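Local coordinates for methylornithine synthase PylB (Methanosarcina barkeri, PDB 3T7V), which isomerises L-lysine to (3R)-3-methyl-D-ornithine by radical SAM chemistry with a [4Fe-4S] cluster, a step in pyrrolysine biosynthesis, at residues T24-D27 against L28-L31; S263-R266 against L267-K271. All coordinates share one frame; numbering follows the deposited sequence.

Interaction 1 takes in the N-cap and nearly all of the short helix 25-32, near the start of the modelled chain; interaction 2, far later in the sequence, is the C-terminal part of helix 258-268 and the three residues beyond it. Their centres are about 13 Å apart, and the two helices pack directly: Leu28 CD2 lies 3.5 Å from Val264 CG1, and Leu31 CD1 lies 4.0 Å from Leu267 CD1. Helix 216-228 contacts both, through Ile220 and Arg224 on one and Leu223 and Met226 on the other. Interaction 2 falls within the radical SAM core, its centre about 15 Å from the centre of the chain, against about 24 Å for interaction 1.

Interaction 1: residues T24-D27 against L28-L31; sequences TDND and LRTL
Thr24 O accepts the amide of Leu28 (Leu28 N to Thr24 O 3.0 Å), closing the first turn of helix 25-32. The Thr24 hydroxyl covers another early amide: OG1 sits at chi1 65° and accepts from Asp27 N at 3.0 Å. Asp25 O takes Arg29 N, while the CB and CG of Arg29 pack against the same oxygen; OD1 of Asp25 forms a salt bridge with Arg224 of helix 216-228, and the extended Arg29 side chain carries NH2 to a salt bridge with Glu217. Asn26 O is gripped twice by Thr30, through N at 3.0 Å and through OG1 at 2.8 Å, the two donors arriving from opposite faces of the carbonyl plane. The Thr30 hydroxyl reaches back because it lies anti to its own carbonyl carbon (chi1 -58°). Asp27 O receives Leu31 N at 2.9 Å, and CG of Leu31 rests 3.3 Å from this oxygen. The Asp27 carboxylate folds back to the helix start, where OD2 accepts Thr24 N at 3.0 Å from above the carboxylate plane, 47° out of it; Tyr21 OH is a second partner of OD2. Leu28 and Leu31 meanwhile pack on helix 258-268. The reciprocal pair, Thr24 OG1 with Asp27 N and Asp27 OD2 with Thr24 N, is the capping box that starts many alpha-helices, here satisfying the amides of both Thr24 and Asp27.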
ATOM      1  N   THR A  24       7.541 -20.281 -11.710  1.00 23.32           N
ATOM      2  CA  THR A  24       8.153 -21.202 -10.764  1.00 23.74           C
ATOM      3  C   THR A  24       9.133 -20.517  -9.835  1.00 23.05           C
ATOM      4  O   THR A  24       9.471 -19.363 -10.046  1.00 22.13           O
ATOM      5  CB  THR A  24       8.929 -22.281 -11.548  1.00 26.78           C
ATOM      6  OG1 THR A  24      10.037 -21.661 -12.253  1.00 27.69           O
ATOM      7  CG2 THR A  24       8.018 -22.979 -12.560  1.00 33.40           C
ATOM      8  N   ASP A  25       9.658 -21.249  -8.841  1.00 23.85           N
ATOM      9  CA  ASP A  25      10.678 -20.621  -8.008  1.00 26.21           C
ATOM     10  C   ASP A  25      11.940 -20.314  -8.800  1.00 23.79           C
ATOM     11  O   ASP A  25      12.606 -19.295  -8.507  1.00 23.85           O
ATOM     12  CB  ASP A  25      11.015 -21.441  -6.733  1.00 28.63           C
ATOM     13  CG  ASP A  25       9.809 -21.581  -5.754  1.00 34.30           C
ATOM     14  OD1 ASP A  25       8.928 -20.670  -5.678  1.00 34.50           O
ATOM     15  OD2 ASP A  25       9.749 -22.625  -5.078  1.00 47.08           O
ATOM     16  N   ASN A  26      12.317 -21.184  -9.742  1.00 23.14           N
ATOM     17  CA  ASN A  26      13.457 -20.832 -10.656  1.00 22.04           C
ATOM     18  C   ASN A  26      13.200 -19.538 -11.409  1.00 21.29           C
ATOM     19  O   ASN A  26      14.166 -18.732 -11.568  1.00 21.16           O
ATOM     20  CB  ASN A  26      13.838 -21.983 -11.560  1.00 26.53           C
ATOM     21  CG  ASN A  26      14.694 -23.026 -10.812  1.00 36.49           C
ATOM     22  OD1 ASN A  26      14.860 -24.067 -11.301  1.00 45.96           O
ATOM     23  ND2 ASN A  26      15.172 -22.719  -9.622  1.00 33.26           N
ATOM     24  N   ASP A  27      11.972 -19.332 -11.918  1.00 23.50           N
ATOM     25  CA  ASP A  27      11.641 -18.093 -12.639  1.00 21.81           C
ATOM     26  C   ASP A  27      11.806 -16.915 -11.658  1.00 19.62           C
ATOM     27  O   ASP A  27      12.387 -15.897 -12.049  1.00 22.44           O
ATOM     28  CB  ASP A  27      10.187 -18.085 -13.177  1.00 25.69           C
ATOM     29  CG  ASP A  27       9.933 -19.168 -14.179  1.00 31.69           C
ATOM     30  OD1 ASP A  27      10.906 -19.621 -14.835  1.00 36.08           O
ATOM     31  OD2 ASP A  27       8.758 -19.555 -14.366  1.00 33.02           O
ATOM     32  N   LEU A  28      11.308 -17.026 -10.420  1.00 22.03           N
ATOM     33  CA  LEU A  28      11.463 -15.911  -9.399  1.00 21.54           C
ATOM     34  C   LEU A  28      12.915 -15.668  -9.150  1.00 21.06           C
ATOM     35  O   LEU A  28      13.309 -14.515  -9.061  1.00 21.86           O
ATOM     36  CB  LEU A  28      10.703 -16.235  -8.102  1.00 21.40           C
ATOM     37  CG  LEU A  28       9.207 -16.377  -8.263  1.00 22.79           C
ATOM     38  CD1 LEU A  28       8.567 -16.702  -6.896  1.00 24.39           C
ATOM     39  CD2 LEU A  28       8.571 -15.107  -8.814  1.00 26.73           C
ATOM     40  N   ARG A  29      13.749 -16.716  -8.941  1.00 17.75           N
ATOM     41  CA  ARG A  29      15.155 -16.467  -8.725  1.00 17.53           C
ATOM     42  C   ARG A  29      15.792 -15.717  -9.856  1.00 17.47           C
ATOM     43  O   ARG A  29      16.727 -14.947  -9.620  1.00 23.50           O
ATOM     44  CB  ARG A  29      15.954 -17.770  -8.460  1.00 18.19           C
ATOM     45  CG  ARG A  29      15.642 -18.370  -7.116  1.00 19.01           C
ATOM     46  CD  ARG A  29      16.370 -19.721  -6.993  1.00 19.08           C
ATOM     47  NE  ARG A  29      16.082 -20.316  -5.675  1.00 21.07           N
ATOM     48  CZ  ARG A  29      16.783 -20.058  -4.587  1.00 18.61           C
ATOM     49  NH1 ARG A  29      17.802 -19.176  -4.602  1.00 18.69           N
ATOM     50  NH2 ARG A  29      16.527 -20.711  -3.457  1.00 21.91           N
ATOM     51  N   THR A  30      15.453 -16.109 -11.103  1.00 18.69           N
ATOM     52  CA  THR A  30      16.033 -15.500 -12.275  1.00 18.64           C
ATOM     53  C   THR A  30      15.617 -14.034 -12.369  1.00 18.04           C
ATOM     54  O   THR A  30      16.476 -13.144 -12.515  1.00 21.87           O
ATOM     55  CB  THR A  30      15.599 -16.264 -13.468  1.00 20.87           C
ATOM     56  OG1 THR A  30      16.005 -17.620 -13.340  1.00 22.98           O
ATOM     57  CG2 THR A  30      16.176 -15.609 -14.799  1.00 25.34           C
ATOM     58  N   LEU A  31      14.307 -13.788 -12.248  1.00 19.79           N
ATOM     59  CA  LEU A  31      13.786 -12.402 -12.372  1.00 21.04           C
ATOM     60  C   LEU A  31      14.316 -11.495 -11.273  1.00 21.04           C
ATOM     61  O   LEU A  31      14.737 -10.321 -11.523  1.00 23.39           O
ATOM     62  CB  LEU A  31      12.238 -12.408 -12.426  1.00 21.64           C
ATOM     63  CG  LEU A  31      11.683 -13.133 -13.676  1.00 22.25           C
ATOM     64  CD1 LEU A  31      10.165 -13.081 -13.612  1.00 26.77           C
ATOM     65  CD2 LEU A  31      12.119 -12.528 -15.000  1.00 24.47           C
TER

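Interaction 2: residues S263-R266 against L267-K271; sequences SVLR and LMFPK
Leu265 and Phe269 make the tight part of this helix end. Phe269 N donates to Leu265 O at 2.7 Å, and the ring, with CG beside its own backbone N, brings its edge to that same oxygen, which lies near the ring plane 3.4 Å from CD1. Leu265 CD2 also meets Phe269 CE1 at 3.7 Å, the two side chains crossing at a slant. Arg266 ties down the residues after the helix: bent at chi2 (55°) and chi3 (69°), it folds forward, past the helix end, and NH1 donates to Pro270 O at 2.9 Å. That bond is far from straight, 134° at the hydrogen, and NH1 stands above the carbonyl plane. Gly293 O receives NE, and Arg272 O also accepts from NH1; three backbone carbonyls thus accept from this buried group. With an alanine here, Pro270 O, Arg272 O and Gly293 O are likely to lose their shared partner, and the turn after the helix to be freer to shift. Pro270 CA makes a C-H...O contact with Arg266 O at 3.1 Å. Val264 and Met268 lie alongside at a longer distance, CG1 to SD 4.1 Å, covered by helix 25-32; the solvent side belongs to exposed Lys271, whose CB is directed away from the helix residues. Among the neighbours, Leu267 also faces helix 25-32, Leu265 and Phe269 touch helix 216-228, and Ser263 and Pro270 meet helix 37-55; the chain then runs on to strand 275-277.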
ATOM      1  N   SER A 263       7.159  -5.646 -10.881  1.00 14.49           N
ATOM      2  CA  SER A 263       6.955  -6.420 -12.125  1.00 15.36           C
ATOM      3  C   SER A 263       6.721  -7.889 -11.822  1.00 15.72           C
ATOM      4  O   SER A 263       5.849  -8.500 -12.417  1.00 17.52           O
ATOM      5  CB  SER A 263       8.156  -6.299 -13.026  1.00 17.44           C
ATOM      6  OG  SER A 263       8.364  -4.948 -13.395  1.00 18.77           O
ATOM      7  N   VAL A 264       7.456  -8.452 -10.860  1.00 15.50           N
ATOM      8  CA  VAL A 264       7.235  -9.852 -10.514  1.00 15.94           C
ATOM      9  C   VAL A 264       5.827 -10.030  -9.929  1.00 15.69           C
ATOM     10  O   VAL A 264       5.119 -11.005 -10.245  1.00 17.33           O
ATOM     11  CB  VAL A 264       8.325 -10.305  -9.498  1.00 18.12           C
ATOM     12  CG1 VAL A 264       7.955 -11.661  -8.945  1.00 21.48           C
ATOM     13  CG2 VAL A 264       9.667 -10.414 -10.257  1.00 20.98           C
ATOM     14  N   LEU A 265       5.359  -9.070  -9.097  1.00 15.21           N
ATOM     15  CA  LEU A 265       3.985  -9.185  -8.561  1.00 15.12           C
ATOM     16  C   LEU A 265       2.969  -9.162  -9.686  1.00 14.11           C
ATOM     17  O   LEU A 265       1.928  -9.824  -9.597  1.00 16.87           O
ATOM     18  CB  LEU A 265       3.666  -7.958  -7.627  1.00 15.14           C
ATOM     19  CG  LEU A 265       4.330  -8.129  -6.230  1.00 14.98           C
ATOM     20  CD1 LEU A 265       4.161  -6.778  -5.452  1.00 17.11           C
ATOM     21  CD2 LEU A 265       3.745  -9.256  -5.414  1.00 15.54           C
ATOM     22  N   ARG A 266       3.217  -8.317 -10.681  1.00 14.85           N
ATOM     23  CA  ARG A 266       2.240  -8.272 -11.821  1.00 15.26           C
ATOM     24  C   ARG A 266       2.229  -9.606 -12.577  1.00 16.63           C
ATOM     25  O   ARG A 266       1.152 -10.046 -13.046  1.00 18.95           O
ATOM     26  CB  ARG A 266       2.579  -7.131 -12.751  1.00 15.59           C
ATOM     27  CG  ARG A 266       1.731  -7.007 -14.033  1.00 16.50           C
ATOM     28  CD  ARG A 266       0.242  -6.942 -13.719  1.00 15.76           C
ATOM     29  NE  ARG A 266      -0.075  -5.682 -13.061  1.00 15.22           N
ATOM     30  CZ  ARG A 266      -1.189  -5.471 -12.347  1.00 16.43           C
ATOM     31  NH1 ARG A 266      -2.100  -6.397 -12.177  1.00 17.60           N
ATOM     32  NH2 ARG A 266      -1.329  -4.312 -11.686  1.00 16.88           N
ATOM     33  N   LEU A 267       3.399 -10.233 -12.630  1.00 16.71           N
ATOM     34  CA  LEU A 267       3.444 -11.477 -13.377  1.00 17.87           C
ATOM     35  C   LEU A 267       2.838 -12.620 -12.548  1.00 19.99           C
ATOM     36  O   LEU A 267       2.407 -13.606 -13.094  1.00 24.90           O
ATOM     37  CB  LEU A 267       4.902 -11.773 -13.799  1.00 19.94           C
ATOM     38  CG  LEU A 267       5.518 -10.753 -14.791  1.00 20.23           C
ATOM     39  CD1 LEU A 267       6.999 -11.026 -15.078  1.00 28.18           C
ATOM     40  CD2 LEU A 267       4.771 -10.776 -16.105  1.00 22.58           C
ATOM     41  N   MET A 268       2.906 -12.533 -11.216  1.00 19.30           N
ATOM     42  CA  MET A 268       2.319 -13.496 -10.294  1.00 19.40           C
ATOM     43  C   MET A 268       0.825 -13.289 -10.015  1.00 19.22           C
ATOM     44  O   MET A 268       0.128 -14.257  -9.738  1.00 24.25           O
ATOM     45  CB  MET A 268       3.011 -13.464  -8.912  1.00 22.06           C
ATOM     46  CG  MET A 268       4.429 -13.994  -8.988  1.00 25.49           C
ATOM     47  SD  MET A 268       5.083 -13.985  -7.264  1.00 26.31           S
ATOM     48  CE  MET A 268       4.014 -15.220  -6.427  1.00 29.09           C
ATOM     49  N   PHE A 269       0.367 -12.026  -9.958  1.00 19.49           N
ATOM     50  CA  PHE A 269      -0.991 -11.675  -9.660  1.00 17.76           C
ATOM     51  C   PHE A 269      -1.535 -10.790 -10.791  1.00 18.13           C
ATOM     52  O   PHE A 269      -1.797  -9.566 -10.639  1.00 17.98           O
ATOM     53  CB  PHE A 269      -1.011 -10.827  -8.364  1.00 18.49           C
ATOM     54  CG  PHE A 269      -0.439 -11.531  -7.171  1.00 19.71           C
ATOM     55  CD1 PHE A 269       0.877 -11.390  -6.776  1.00 17.04           C
ATOM     56  CD2 PHE A 269      -1.317 -12.288  -6.324  1.00 22.78           C
ATOM     57  CE1 PHE A 269       1.405 -12.076  -5.638  1.00 19.93           C
ATOM     58  CE2 PHE A 269      -0.796 -12.953  -5.210  1.00 25.18           C
ATOM     59  CZ  PHE A 269       0.555 -12.848  -4.851  1.00 21.44           C
ATOM     60  N   PRO A 270      -1.681 -11.331 -11.986  1.00 18.36           N
ATOM     61  CA  PRO A 270      -1.888 -10.542 -13.164  1.00 18.32           C
ATOM     62  C   PRO A 270      -3.181  -9.687 -13.113  1.00 17.93           C
ATOM     63  O   PRO A 270      -3.206  -8.601 -13.699  1.00 20.36           O
ATOM     64  CB  PRO A 270      -1.907 -11.560 -14.317  1.00 22.27           C
ATOM     65  CG  PRO A 270      -2.129 -12.852 -13.614  1.00 24.83           C
ATOM     66  CD  PRO A 270      -1.467 -12.755 -12.290  1.00 19.60           C
ATOM     67  N   LYS A 271      -4.194 -10.176 -12.396  1.00 18.31           N
ATOM     68  CA  LYS A 271      -5.509  -9.514 -12.399  1.00 20.76           C
ATOM     69  C   LYS A 271      -5.691  -8.611 -11.192  1.00 20.08           C
ATOM     70  O   LYS A 271      -6.819  -8.097 -11.001  1.00 23.63           O
ATOM     71  CB  LYS A 271      -6.599 -10.582 -12.379  1.00 22.79           C
ATOM     72  CG  LYS A 271      -6.604 -11.408 -13.680  1.00 26.44           C
ATOM     73  CD  LYS A 271      -7.630 -12.569 -13.646  1.00 31.98           C
ATOM     74  CE  LYS A 271      -7.511 -13.486 -14.857  1.00 37.97           C
ATOM     75  NZ  LYS A 271      -8.707 -14.373 -15.006  1.00 58.06           N
TER